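Local coordinates for actin-related protein 8 (PDB 4FO0) that binds ATP with low basal ATPase activity and serves as a proposed core subunit of the INO80 chromatin remodelling complex, at residues K124-L135 with E138-Y149. Sequence-based numbering, arbitrary orientation.
Sequences KWTNTSHHPEYL and EEALYVNPLDCY. With GOL (glycerol), chain I.
In the actin fold of this protein, Trp125 packs on the start of the type I turn Asn144-Asp147, where Asn144 OD1 accepts from Leu146 N in an Asx turn. Asn144 CB sits over one face of the indole, 3.7 Å from the centroid of the five-membered ring, a CH-pi contact. With CG anti to the backbone N (chi1 -175°), the Asn144 amide stacks there too, its plane 29° from the ring. Pro145 CD makes a second CH-pi contact over the same face. Trp125 NE1 hydrogen-bonds Asp340. Replacing the indole with an alanine is likely to uncover Asn144 and Pro145 and leave Asp340 without this N-H donor.

Thr126 grips the end of the helix. Its OG1 donates to Glu139 O at 2.6 Å, in the carbonyl plane on a lone pair. Thr126 N donates to Tyr142 O at 2.8 Å. Strands 134-136 and 149-152 both pair with strand 38-47, and Leu135 and Tyr149, one on each, touch. Leu135 CD1 packs on Val143 CG2 at 3.5 Å and against Tyr149 CE2. Tyr149 OH donates to Pro132 O at 2.7 Å. Thr128 OG1 donates to Asp147 OD1 at 2.6 Å, and a water joins that carboxylate oxygen to Thr126 O and Asn144 N.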
loop_
_atom_site.group_PDB
_atom_site.type_symbol
_atom_site.label_atom_id
_atom_site.label_comp_id
_atom_site.label_asym_id
_atom_site.label_seq_id
_atom_site.Cartn_x
_atom_site.Cartn_y
_atom_site.Cartn_z
ATOM N N LYS A 124 20.522 -15.540 4.240
ATOM C CA LYS A 124 21.385 -15.098 5.328
ATOM C C LYS A 124 21.205 -13.629 5.661
ATOM O O LYS A 124 20.665 -12.857 4.880
ATOM C CB LYS A 124 22.848 -15.394 5.009
ATOM C CG LYS A 124 23.265 -14.924 3.652
ATOM C CD LYS A 124 24.509 -15.644 3.220
ATOM C CE LYS A 124 24.290 -17.140 3.238
ATOM N NZ LYS A 124 25.585 -17.852 3.011
ATOM N N TRP A 125 21.648 -13.256 6.850
ATOM C CA TRP A 125 21.635 -11.871 7.246
ATOM C C TRP A 125 22.483 -11.061 6.288
ATOM O O TRP A 125 23.502 -11.541 5.789
ATOM C CB TRP A 125 22.234 -11.750 8.621
ATOM C CG TRP A 125 21.551 -12.567 9.661
ATOM C CD1 TRP A 125 22.131 -13.488 10.476
ATOM C CD2 TRP A 125 20.170 -12.508 10.045
ATOM N NE1 TRP A 125 21.205 -14.011 11.344
ATOM C CE2 TRP A 125 19.991 -13.427 11.101
ATOM C CE3 TRP A 125 19.073 -11.758 9.608
ATOM C CZ2 TRP A 125 18.759 -13.627 11.718
ATOM C CZ3 TRP A 125 17.851 -11.958 10.221
ATOM C CH2 TRP A 125 17.704 -12.886 11.262
ATOM N N THR A 126 22.059 -9.833 6.026
ATOM C CA THR A 126 22.907 -8.875 5.334
ATOM C C THR A 126 24.272 -8.777 6.030
ATOM O O THR A 126 24.355 -8.675 7.256
ATOM C CB THR A 126 22.259 -7.500 5.362
ATOM O OG1 THR A 126 20.993 -7.576 4.700
ATOM C CG2 THR A 126 23.150 -6.456 4.693
ATOM N N ASN A 127 25.351 -8.813 5.262
ATOM C CA ASN A 127 26.653 -8.685 5.892
ATOM C C ASN A 127 26.984 -7.249 6.276
ATOM O O ASN A 127 26.951 -6.340 5.445
ATOM C CB ASN A 127 27.768 -9.271 5.036
ATOM C CG ASN A 127 29.118 -9.150 5.704
ATOM O OD1 ASN A 127 29.420 -9.868 6.662
ATOM N ND2 ASN A 127 29.928 -8.219 5.225
ATOM N N THR A 128 27.310 -7.061 7.544
ATOM C CA THR A 128 27.636 -5.744 8.057
ATOM C C THR A 128 29.032 -5.734 8.690
ATOM O O THR A 128 29.331 -4.902 9.550
ATOM C CB THR A 128 26.602 -5.306 9.107
ATOM O OG1 THR A 128 26.773 -6.087 10.295
ATOM C CG2 THR A 128 25.187 -5.498 8.577
ATOM N N SER A 129 29.879 -6.670 8.265
ATOM C CA SER A 129 31.244 -6.777 8.784
ATOM C C SER A 129 32.033 -5.479 8.601
ATOM O O SER A 129 32.759 -5.042 9.494
ATOM C CB SER A 129 31.979 -7.934 8.108
ATOM O OG SER A 129 31.469 -9.183 8.547
ATOM N N HIS A 130 31.871 -4.871 7.432
ATOM C CA HIS A 130 32.513 -3.611 7.090
ATOM C C HIS A 130 31.813 -2.382 7.674
ATOM O O HIS A 130 32.064 -1.267 7.233
ATOM C CB HIS A 130 32.531 -3.476 5.577
ATOM C CG HIS A 130 31.176 -3.572 4.958
ATOM N ND1 HIS A 130 30.334 -4.641 5.179
ATOM C CD2 HIS A 130 30.507 -2.729 4.138
ATOM C CE1 HIS A 130 29.208 -4.454 4.516
ATOM N NE2 HIS A 130 29.288 -3.302 3.875
ATOM N N HIS A 131 30.923 -2.584 8.639
ATOM C CA HIS A 131 30.260 -1.477 9.335
ATOM C C HIS A 131 29.679 -0.358 8.464
ATOM O O HIS A 131 30.009 0.805 8.678
ATOM C CB HIS A 131 31.222 -0.838 10.331
ATOM C CG HIS A 131 31.804 -1.808 11.305
ATOM N ND1 HIS A 131 31.647 -3.171 11.176
ATOM C CD2 HIS A 131 32.536 -1.615 12.428
ATOM C CE1 HIS A 131 32.260 -3.778 12.177
ATOM N NE2 HIS A 131 32.806 -2.856 12.949
ATOM N N PRO A 132 28.789 -0.692 7.516
ATOM C CA PRO A 132 28.136 0.352 6.719
ATOM C C PRO A 132 27.426 1.338 7.636
ATOM O O PRO A 132 26.906 0.918 8.671
ATOM C CB PRO A 132 27.089 -0.426 5.927
ATOM C CG PRO A 132 27.531 -1.829 5.955
ATOM C CD PRO A 132 28.216 -2.020 7.255
ATOM N N GLU A 133 27.396 2.619 7.285
ATOM C CA GLU A 133 26.647 3.571 8.102
ATOM C C GLU A 133 25.159 3.325 7.957
ATOM O O GLU A 133 24.379 3.656 8.854
ATOM C CB GLU A 133 26.906 5.005 7.680
ATOM C CG GLU A 133 28.307 5.487 7.830
ATOM C CD GLU A 133 28.473 6.835 7.167
ATOM O OE1 GLU A 133 27.437 7.429 6.781
ATOM O OE2 GLU A 133 29.625 7.295 7.021
ATOM N N TYR A 134 24.767 2.781 6.806
ATOM C CA TYR A 134 23.373 2.450 6.566
ATOM C C TYR A 134 23.165 1.367 5.519
ATOM O O TYR A 134 24.072 1.008 4.758
ATOM C CB TYR A 134 22.593 3.691 6.148
ATOM C CG TYR A 134 23.040 4.253 4.827
ATOM C CD1 TYR A 134 23.802 5.410 4.767
ATOM C CD2 TYR A 134 22.713 3.620 3.635
ATOM C CE1 TYR A 134 24.211 5.934 3.559
ATOM C CE2 TYR A 134 23.129 4.130 2.419
ATOM C CZ TYR A 134 23.879 5.288 2.387
ATOM O OH TYR A 134 24.292 5.806 1.178
ATOM N N LEU A 135 21.935 0.866 5.480
ATOM C CA LEU A 135 21.540 -0.125 4.509
ATOM C C LEU A 135 20.180 0.260 4.009
ATOM O O LEU A 135 19.400 0.888 4.726
ATOM C CB LEU A 135 21.533 -1.518 5.151
ATOM C CG LEU A 135 22.966 -1.981 5.427
ATOM C CD1 LEU A 135 23.082 -2.705 6.731
ATOM C CD2 LEU A 135 23.445 -2.844 4.292
ATOM N N GLU A 138 15.826 -3.995 0.668
ATOM C CA GLU A 138 15.897 -5.394 1.043
ATOM C C GLU A 138 17.115 -5.714 1.922
ATOM O O GLU A 138 17.032 -6.536 2.838
ATOM C CB GLU A 138 15.907 -6.255 -0.207
ATOM C CG GLU A 138 15.831 -7.731 0.088
ATOM C CD GLU A 138 14.692 -8.398 -0.643
ATOM O OE1 GLU A 138 14.708 -9.648 -0.737
ATOM O OE2 GLU A 138 13.787 -7.667 -1.123
ATOM N N GLU A 139 18.246 -5.068 1.651
ATOM C CA GLU A 139 19.400 -5.231 2.524
ATOM C C GLU A 139 19.082 -4.787 3.950
ATOM O O GLU A 139 19.546 -5.387 4.921
ATOM C CB GLU A 139 20.604 -4.469 1.993
ATOM C CG GLU A 139 21.353 -5.200 0.910
ATOM C CD GLU A 139 22.684 -4.540 0.591
ATOM O OE1 GLU A 139 23.565 -5.220 0.016
ATOM O OE2 GLU A 139 22.844 -3.341 0.920
ATOM N N ALA A 140 18.284 -3.735 4.071
ATOM C CA ALA A 140 17.875 -3.259 5.377
ATOM C C ALA A 140 16.971 -4.277 6.082
ATOM O O ALA A 140 17.148 -4.531 7.276
ATOM C CB ALA A 140 17.209 -1.908 5.267
ATOM N N LEU A 141 16.035 -4.884 5.347
ATOM C CA LEU A 141 15.120 -5.846 5.957
ATOM C C LEU A 141 15.869 -7.032 6.543
ATOM O O LEU A 141 15.411 -7.646 7.508
ATOM C CB LEU A 141 14.097 -6.367 4.957
ATOM C CG LEU A 141 13.089 -5.406 4.336
ATOM C CD1 LEU A 141 12.296 -6.129 3.274
ATOM C CD2 LEU A 141 12.164 -4.854 5.382
ATOM N N TYR A 142 17.019 -7.348 5.952
ATOM C CA TYR A 142 17.769 -8.556 6.299
ATOM C C TYR A 142 18.915 -8.362 7.288
ATOM O O TYR A 142 19.748 -9.243 7.482
ATOM C CB TYR A 142 18.268 -9.234 5.039
ATOM C CG TYR A 142 17.218 -10.119 4.462
ATOM C CD1 TYR A 142 16.221 -9.600 3.652
ATOM C CD2 TYR A 142 17.195 -11.472 4.760
ATOM C CE1 TYR A 142 15.239 -10.410 3.130
ATOM C CE2 TYR A 142 16.226 -12.291 4.242
ATOM C CZ TYR A 142 15.246 -11.756 3.432
ATOM O OH TYR A 142 14.274 -12.577 2.916
ATOM N N VAL A 143 18.956 -7.199 7.908
ATOM C CA VAL A 143 19.887 -6.973 8.982
ATOM C C VAL A 143 19.458 -7.788 10.204
ATOM O O VAL A 143 18.317 -7.689 10.658
ATOM C CB VAL A 143 19.957 -5.475 9.310
ATOM C CG1 VAL A 143 20.724 -5.237 10.598
ATOM C CG2 VAL A 143 20.587 -4.723 8.131
ATOM N N ASN A 144 20.365 -8.625 10.695
ATOM C CA ASN A 144 20.166 -9.349 11.938
ATOM C C ASN A 144 19.653 -8.380 13.002
ATOM O O ASN A 144 20.238 -7.331 13.220
ATOM C CB ASN A 144 21.484 -9.984 12.367
ATOM C CG ASN A 144 21.351 -10.871 13.599
ATOM O OD1 ASN A 144 20.517 -10.644 14.475
ATOM N ND2 ASN A 144 22.204 -11.880 13.677
ATOM N N PRO A 145 18.526 -8.717 13.641
ATOM C CA PRO A 145 17.878 -7.866 14.648
ATOM C C PRO A 145 18.807 -7.587 15.823
ATOM O O PRO A 145 18.593 -6.622 16.561
ATOM C CB PRO A 145 16.710 -8.719 15.133
ATOM C CG PRO A 145 16.525 -9.759 14.114
ATOM C CD PRO A 145 17.804 -9.980 13.416
ATOM N N LEU A 146 19.820 -8.434 15.996
ATOM C CA LEU A 146 20.826 -8.232 17.038
ATOM C C LEU A 146 21.939 -7.251 16.663
ATOM O O LEU A 146 22.677 -6.793 17.532
ATOM C CB LEU A 146 21.461 -9.558 17.409
ATOM C CG LEU A 146 20.494 -10.547 18.039
ATOM C CD1 LEU A 146 21.202 -11.870 18.217
ATOM C CD2 LEU A 146 19.982 -10.002 19.369
ATOM N N ASP A 147 22.084 -6.948 15.377
ATOM C CA ASP A 147 23.060 -5.947 14.954
ATOM C C ASP A 147 22.694 -4.560 15.423
ATOM O O ASP A 147 21.542 -4.274 15.741
ATOM C CB ASP A 147 23.217 -5.918 13.441
ATOM C CG ASP A 147 24.208 -6.928 12.948
ATOM O OD1 ASP A 147 24.730 -6.719 11.830
ATOM O OD2 ASP A 147 24.461 -7.921 13.677
ATOM N N CYS A 148 23.694 -3.691 15.437
ATOM C CA CYS A 148 23.544 -2.361 15.997
ATOM C C CYS A 148 23.032 -1.438 14.909
ATOM O O CYS A 148 23.745 -0.556 14.422
ATOM C CB CYS A 148 24.880 -1.865 16.567
ATOM S SG CYS A 148 26.309 -2.127 15.444
ATOM N N TYR A 149 21.789 -1.663 14.509
ATOM C CA TYR A 149 21.159 -0.808 13.517
ATOM C C TYR A 149 19.747 -0.492 13.940
ATOM O O TYR A 149 19.019 -1.375 14.417
ATOM C CB TYR A 149 21.175 -1.473 12.141
ATOM C CG TYR A 149 22.538 -1.481 11.484
ATOM C CD1 TYR A 149 23.526 -2.374 11.893
ATOM C CD2 TYR A 149 22.839 -0.599 10.448
ATOM C CE1 TYR A 149 24.768 -2.389 11.288
ATOM C CE2 TYR A 149 24.085 -0.612 9.835
ATOM C CZ TYR A 149 25.048 -1.505 10.266
ATOM O OH TYR A 149 26.289 -1.519 9.667
HETATM C C1 GOL I . 25.182 -10.029 11.406
HETATM O O1 GOL I . 24.478 -11.131 11.940
HETATM C C2 GOL I . 26.343 -10.500 10.533
HETATM O O2 GOL I . 25.848 -11.038 9.316
HETATM C C3 GOL I . 27.257 -9.295 10.287
HETATM O O3 GOL I . 28.121 -9.496 9.188
HETATM O O HOH W 1 23.087 -8.275 9.737
#